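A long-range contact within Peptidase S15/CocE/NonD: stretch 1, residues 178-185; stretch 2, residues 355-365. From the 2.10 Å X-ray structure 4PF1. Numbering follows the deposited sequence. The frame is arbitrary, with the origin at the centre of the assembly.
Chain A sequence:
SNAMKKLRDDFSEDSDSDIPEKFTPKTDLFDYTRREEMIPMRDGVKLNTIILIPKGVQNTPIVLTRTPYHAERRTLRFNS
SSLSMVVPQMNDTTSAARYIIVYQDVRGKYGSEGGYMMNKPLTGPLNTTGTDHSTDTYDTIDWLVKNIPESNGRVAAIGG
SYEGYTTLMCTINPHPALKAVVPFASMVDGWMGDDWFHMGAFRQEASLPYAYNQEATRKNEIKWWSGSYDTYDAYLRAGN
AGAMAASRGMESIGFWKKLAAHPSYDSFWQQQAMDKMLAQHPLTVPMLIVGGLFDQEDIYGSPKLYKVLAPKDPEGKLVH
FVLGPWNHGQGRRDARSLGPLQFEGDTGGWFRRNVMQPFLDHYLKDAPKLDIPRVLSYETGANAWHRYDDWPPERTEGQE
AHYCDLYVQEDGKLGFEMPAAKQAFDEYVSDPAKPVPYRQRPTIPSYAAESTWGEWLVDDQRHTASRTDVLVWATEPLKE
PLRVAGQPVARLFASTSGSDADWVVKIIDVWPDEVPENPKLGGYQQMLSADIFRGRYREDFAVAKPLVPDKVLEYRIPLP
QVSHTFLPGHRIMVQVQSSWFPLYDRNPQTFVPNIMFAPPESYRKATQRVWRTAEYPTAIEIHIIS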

ATOM      1  N   LEU A 178      27.438   5.929 -38.932  1.00 18.74           N
ATOM      2  CA  LEU A 178      26.440   5.080 -38.265  1.00 17.41           C
ATOM      3  C   LEU A 178      26.883   3.613 -38.367  1.00 20.54           C
ATOM      4  O   LEU A 178      26.985   3.069 -39.475  1.00 20.48           O
ATOM      5  N   LYS A 179      27.178   2.991 -37.206  1.00 15.97           N
ATOM      6  CA  LYS A 179      27.740   1.644 -37.129  1.00 15.59           C
ATOM      7  C   LYS A 179      26.744   0.572 -36.678  1.00 20.12           C
ATOM      8  O   LYS A 179      26.998  -0.604 -36.925  1.00 19.64           O
ATOM      9  N   ALA A 180      25.642   0.957 -35.991  1.00 17.05           N
ATOM     10  CA  ALA A 180      24.626   0.008 -35.497  1.00 16.72           C
ATOM     11  C   ALA A 180      23.343   0.720 -35.078  1.00 20.07           C
ATOM     12  O   ALA A 180      23.374   1.913 -34.783  1.00 19.77           O
ATOM     13  N   VAL A 181      22.217  -0.022 -35.021  1.00 16.62           N
ATOM     14  CA  VAL A 181      20.924   0.507 -34.561  1.00 15.99           C
ATOM     15  C   VAL A 181      20.237  -0.495 -33.614  1.00 19.62           C
ATOM     16  O   VAL A 181      20.349  -1.709 -33.804  1.00 19.48           O
ATOM     17  N   VAL A 182      19.530   0.024 -32.590  1.00 15.52           N
ATOM     18  CA  VAL A 182      18.769  -0.795 -31.645  1.00 14.86           C
ATOM     19  C   VAL A 182      17.318  -0.234 -31.561  1.00 18.38           C
ATOM     20  O   VAL A 182      16.991   0.510 -30.626  1.00 18.09           O
ATOM     21  N   PRO A 183      16.440  -0.553 -32.544  1.00 14.28           N
ATOM     22  CA  PRO A 183      15.062  -0.045 -32.465  1.00 13.37           C
ATOM     23  C   PRO A 183      14.185  -0.884 -31.514  1.00 15.55           C
ATOM     24  O   PRO A 183      14.004  -2.087 -31.723  1.00 14.84           O
ATOM     25  N   PHE A 184      13.686  -0.248 -30.437  1.00 11.48           N
ATOM     26  CA  PHE A 184      12.786  -0.873 -29.458  1.00 11.09           C
ATOM     27  C   PHE A 184      11.343  -0.586 -29.818  1.00 16.28           C
ATOM     28  O   PHE A 184      11.033   0.533 -30.229  1.00 16.08           O
ATOM     29  N   ALA A 185      10.454  -1.583 -29.662  1.00 14.54           N
ATOM     30  CA  ALA A 185       8.994  -1.461 -29.848  1.00 14.82           C
ATOM     31  C   ALA A 185       8.603  -0.345 -30.855  1.00 19.06           C
ATOM     32  O   ALA A 185       7.792   0.524 -30.532  1.00 17.94           O
ATOM     33  N   VAL A 355      23.383  -8.278 -23.691  1.00 12.64           N
ATOM     34  CA  VAL A 355      23.170  -8.436 -25.135  1.00 12.56           C
ATOM     35  C   VAL A 355      23.362  -7.099 -25.879  1.00 17.59           C
ATOM     36  O   VAL A 355      24.167  -7.046 -26.808  1.00 17.56           O
ATOM     37  N   MET A 356      22.620  -6.034 -25.484  1.00 14.55           N
ATOM     38  CA  MET A 356      22.663  -4.733 -26.167  1.00 14.25           C
ATOM     39  C   MET A 356      24.028  -4.033 -26.041  1.00 19.03           C
ATOM     40  O   MET A 356      24.554  -3.571 -27.054  1.00 18.69           O
ATOM     41  N   GLN A 357      24.585  -3.926 -24.818  1.00 16.08           N
ATOM     42  CA  GLN A 357      25.878  -3.259 -24.630  1.00 15.97           C
ATOM     43  C   GLN A 357      27.028  -4.012 -25.367  1.00 20.05           C
ATOM     44  O   GLN A 357      27.745  -3.352 -26.117  1.00 20.37           O
ATOM     45  N   PRO A 358      27.165  -5.371 -25.291  1.00 16.06           N
ATOM     46  CA  PRO A 358      28.237  -6.036 -26.064  1.00 16.18           C
ATOM     47  C   PRO A 358      28.038  -5.894 -27.580  1.00 19.13           C
ATOM     48  O   PRO A 358      29.022  -5.808 -28.310  1.00 18.63           O
ATOM     49  N   PHE A 359      26.766  -5.826 -28.044  1.00 15.39           N
ATOM     50  CA  PHE A 359      26.428  -5.589 -29.455  1.00 14.86           C
ATOM     51  C   PHE A 359      26.998  -4.229 -29.889  1.00 18.60           C
ATOM     52  O   PHE A 359      27.738  -4.158 -30.870  1.00 17.82           O
ATOM     53  N   LEU A 360      26.692  -3.164 -29.114  1.00 15.33           N
ATOM     54  CA  LEU A 360      27.153  -1.799 -29.380  1.00 15.22           C
ATOM     55  C   LEU A 360      28.669  -1.676 -29.242  1.00 19.36           C
ATOM     56  O   LEU A 360      29.303  -1.076 -30.109  1.00 19.21           O
ATOM     57  N   ASP A 361      29.253  -2.255 -28.168  1.00 15.60           N
ATOM     58  CA  ASP A 361      30.695  -2.190 -27.914  1.00 16.02           C
ATOM     59  C   ASP A 361      31.510  -2.820 -29.045  1.00 19.66           C
ATOM     60  O   ASP A 361      32.574  -2.300 -29.379  1.00 19.08           O
ATOM     61  N   HIS A 362      30.998  -3.906 -29.666  1.00 16.34           N
ATOM     62  CA  HIS A 362      31.701  -4.554 -30.771  1.00 16.47           C
ATOM     63  C   HIS A 362      31.788  -3.642 -32.008  1.00 21.34           C
ATOM     64  O   HIS A 362      32.866  -3.507 -32.577  1.00 21.74           O
ATOM     65  N   TYR A 363      30.663  -3.039 -32.427  1.00 18.17           N
ATOM     66  CA  TYR A 363      30.625  -2.204 -33.631  1.00 18.61           C
ATOM     67  C   TYR A 363      31.134  -0.774 -33.402  1.00 23.67           C
ATOM     68  O   TYR A 363      31.487  -0.100 -34.371  1.00 24.05           O
ATOM     69  N   LEU A 364      31.167  -0.302 -32.145  1.00 20.74           N
ATOM     70  CA  LEU A 364      31.572   1.080 -31.862  1.00 20.54           C
ATOM     71  C   LEU A 364      32.949   1.205 -31.188  1.00 25.30           C
ATOM     72  O   LEU A 364      33.521   2.298 -31.195  1.00 24.72           O
ATOM     73  N   LYS A 365      33.470   0.117 -30.587  1.00 22.49           N
ATOM     74  CA  LYS A 365      34.761   0.167 -29.889  1.00 22.93           C
ATOM     75  C   LYS A 365      35.695  -0.997 -30.279  1.00 27.71           C
ATOM     76  O   LYS A 365      36.768  -1.133 -29.689  1.00 28.32           O
TER

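The strand 178-184 lies almost antiparallel to the helix 355-365, at 169° between their directions and 7.7 Å between axes at closest approach. No hydrogen bond crosses between them; the contact is made by side chains, mostly apolar ones, and buries 388 Å² in total.

V355, where stretch 2 opens, lies out of reach of the strand. The first residue to point in is M356, whose chi1 and chi2 are both t and whose chi3 is p. This extended, unbranched chain carries its sulfur to two strand residues: SD lies 3.9 Å from V182 CG1 and 3.6 Å from F184 CZ. F184 starts sideways, with chi1 m, yet its ring comes nearer the helix and meets the sulfur with its edge. M356 SD is 4.9 Å from the centroid of the F184 ring and 78° off the ring normal, an arrangement in which the polarizable sulfur faces the slightly positive rim of the ring.

Q357 and P358 stay clear of the strand. Q357 instead bonds along its own helix, from NE2 to D361 OD1 at 3.1 Å, a pairing of residues one turn apart. The proline has no N-H to give to the turn before, and the helix is kinked there.

F359 points toward the strand with chi1 t. Its CE2 approaches A180 CB, V182 CG2 and the backbone oxygen V181 O, each at 3.8 Å, all oblique to the ring. The small methyl of A180 leaves room for so broad a side chain, while V182, chi1 t, offers a branched apolar surface beside it.

L360 leaves its backbone sideways, but its m,t rotamer brings CD2 to 3.9 Å from V182 CG2 and 4.5 Å from A180 CB. D361 and H362 are out of reach of the strand and partly exposed, as suits polar side chains.

Y363 points toward the strand at CB, with chi1 m, while its end leads away. Its CD2 lies 4.2 Å from A180 CB, and its hydroxyl is hydrogen-bonded elsewhere in the structure. The ring thus adds apolar surface while the polar tip finds its partner beyond this contact. Its carbonyl, Y363 O, is 3.6 Å from K179 CB.

L364, again m,t, starts sideways and sets CD2 3.8 Å from K179 CB. K179 contributes the aliphatic base of its side chain here; its end leads away, and its ammonium group bonds just outside the stretches. K365, exposed, makes no contact with the strand.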

ATOM      1  CB  LEU A 178      25.026   5.287 -38.847  1.00 17.09           C
ATOM      2  CG  LEU A 178      23.902   4.497 -38.147  1.00 20.46           C
ATOM      3  CD1 LEU A 178      23.501   5.150 -36.827  1.00 19.39           C
ATOM      4  CD2 LEU A 178      22.702   4.349 -39.048  1.00 23.32           C
ATOM      5  CB  LYS A 179      28.974   1.627 -36.197  1.00 17.65           C
ATOM      6  CG  LYS A 179      30.088   2.617 -36.585  1.00 23.71           C
ATOM      7  CD  LYS A 179      30.689   2.345 -37.983  1.00 27.96           C
ATOM      8  CE  LYS A 179      31.586   3.473 -38.436  1.00 32.78           C
ATOM      9  NZ  LYS A 179      32.097   3.258 -39.813  1.00 38.24           N
ATOM     10  CB  ALA A 180      25.178  -0.785 -34.313  1.00 17.35           C
ATOM     11  CB  VAL A 181      19.957   0.938 -35.707  1.00 19.74           C
ATOM     12  CG1 VAL A 181      20.400   2.245 -36.359  1.00 19.64           C
ATOM     13  CG2 VAL A 181      19.775  -0.167 -36.742  1.00 19.90           C
ATOM     14  CB  VAL A 182      19.442  -0.926 -30.240  1.00 18.51           C
ATOM     15  CG1 VAL A 182      18.668  -1.896 -29.349  1.00 18.05           C
ATOM     16  CG2 VAL A 182      20.901  -1.364 -30.354  1.00 18.73           C
ATOM     17  CB  PRO A 183      14.576  -0.107 -33.917  1.00 15.31           C
ATOM     18  CG  PRO A 183      15.404  -1.169 -34.564  1.00 20.09           C
ATOM     19  CD  PRO A 183      16.644  -1.397 -33.742  1.00 15.91           C
ATOM     20  CB  PHE A 184      13.043  -0.333 -28.037  1.00 12.62           C
ATOM     21  CG  PHE A 184      14.344  -0.682 -27.358  1.00 14.07           C
ATOM     22  CD1 PHE A 184      15.479   0.098 -27.558  1.00 17.00           C
ATOM     23  CD2 PHE A 184      14.397  -1.684 -26.398  1.00 16.22           C
ATOM     24  CE1 PHE A 184      16.664  -0.171 -26.865  1.00 17.94           C
ATOM     25  CE2 PHE A 184      15.586  -1.961 -25.714  1.00 18.93           C
ATOM     26  CZ  PHE A 184      16.710  -1.199 -25.949  1.00 17.03           C
ATOM     27  CB  ALA A 185       8.349  -1.181 -28.500  1.00 15.16           C
ATOM     28  CB  VAL A 355      21.780  -9.069 -25.462  1.00 16.05           C
ATOM     29  CG1 VAL A 355      21.613  -9.295 -26.966  1.00 15.96           C
ATOM     30  CG2 VAL A 355      21.564 -10.373 -24.694  1.00 15.84           C
ATOM     31  CB  MET A 356      21.541  -3.799 -25.678  1.00 15.79           C
ATOM     32  CG  MET A 356      21.355  -2.572 -26.574  1.00 18.96           C
ATOM     33  SD  MET A 356      20.326  -1.264 -25.862  1.00 22.42           S
ATOM     34  CE  MET A 356      21.352  -0.736 -24.509  1.00 19.44           C
ATOM     35  CB  GLN A 357      26.204  -3.033 -23.141  1.00 17.15           C
ATOM     36  CG  GLN A 357      27.291  -1.964 -22.891  1.00 21.17           C
ATOM     37  CD  GLN A 357      27.024  -0.624 -23.564  1.00 33.68           C
ATOM     38  OE1 GLN A 357      25.898  -0.104 -23.582  1.00 26.21           O
ATOM     39  NE2 GLN A 357      28.069  -0.022 -24.109  1.00 25.34           N
ATOM     40  CB  PRO A 358      28.150  -7.499 -25.613  1.00 18.01           C
ATOM     41  CG  PRO A 358      27.448  -7.452 -24.299  1.00 22.05           C
ATOM     42  CD  PRO A 358      26.446  -6.351 -24.453  1.00 17.30           C
ATOM     43  CB  PHE A 359      24.891  -5.635 -29.659  1.00 15.99           C
ATOM     44  CG  PHE A 359      24.381  -5.154 -31.002  1.00 17.29           C
ATOM     45  CD1 PHE A 359      24.393  -5.992 -32.113  1.00 20.40           C
ATOM     46  CD2 PHE A 359      23.848  -3.877 -31.146  1.00 18.74           C
ATOM     47  CE1 PHE A 359      23.900  -5.554 -33.347  1.00 21.09           C
ATOM     48  CE2 PHE A 359      23.360  -3.438 -32.382  1.00 21.32           C
ATOM     49  CZ  PHE A 359      23.391  -4.278 -33.474  1.00 19.51           C
ATOM     50  CB  LEU A 360      26.461  -0.787 -28.443  1.00 14.80           C
ATOM     51  CG  LEU A 360      24.938  -0.633 -28.588  1.00 18.66           C
ATOM     52  CD1 LEU A 360      24.373   0.202 -27.460  1.00 18.25           C
ATOM     53  CD2 LEU A 360      24.561  -0.027 -29.941  1.00 19.80           C
ATOM     54  CB  ASP A 361      31.056  -2.840 -26.570  1.00 17.93           C
ATOM     55  CG  ASP A 361      30.678  -2.008 -25.357  1.00 29.68           C
ATOM     56  OD1 ASP A 361      30.731  -0.759 -25.448  1.00 30.03           O
ATOM     57  OD2 ASP A 361      30.392  -2.604 -24.297  1.00 36.69           O
ATOM     58  CB  HIS A 362      31.059  -5.903 -31.147  1.00 17.01           C
ATOM     59  CG  HIS A 362      31.578  -6.459 -32.441  1.00 20.68           C
ATOM     60  ND1 HIS A 362      32.896  -6.853 -32.579  1.00 23.01           N
ATOM     61  CD2 HIS A 362      30.959  -6.584 -33.638  1.00 22.50           C
ATOM     62  CE1 HIS A 362      33.033  -7.227 -33.842  1.00 22.66           C
ATOM     63  NE2 HIS A 362      31.891  -7.094 -34.515  1.00 22.80           N
ATOM     64  CB  TYR A 363      29.201  -2.155 -34.219  1.00 19.58           C
ATOM     65  CG  TYR A 363      28.716  -3.477 -34.776  1.00 21.21           C
ATOM     66  CD1 TYR A 363      29.269  -4.015 -35.935  1.00 23.63           C
ATOM     67  CD2 TYR A 363      27.672  -4.171 -34.170  1.00 21.37           C
ATOM     68  CE1 TYR A 363      28.829  -5.234 -36.451  1.00 24.42           C
ATOM     69  CE2 TYR A 363      27.217  -5.386 -34.680  1.00 22.40           C
ATOM     70  CZ  TYR A 363      27.792  -5.911 -35.827  1.00 30.67           C
ATOM     71  OH  TYR A 363      27.342  -7.103 -36.343  1.00 32.39           O
ATOM     72  CB  LEU A 364      30.517   1.780 -30.993  1.00 19.81           C
ATOM     73  CG  LEU A 364      29.103   1.890 -31.568  1.00 23.82           C
ATOM     74  CD1 LEU A 364      28.102   2.142 -30.468  1.00 23.32           C
ATOM     75  CD2 LEU A 364      29.011   2.977 -32.625  1.00 25.58           C
ATOM     76  CB  LYS A 365      34.547   0.184 -28.362  1.00 25.26           C
ATOM     77  CG  LYS A 365      34.221   1.564 -27.804  1.00 36.27           C
ATOM     78  CD  LYS A 365      34.550   1.667 -26.321  1.00 45.67           C
ATOM     79  CE  LYS A 365      33.344   1.443 -25.440  1.00 57.50           C
ATOM     80  NZ  LYS A 365      33.637   1.757 -24.017  1.00 67.21           N
TER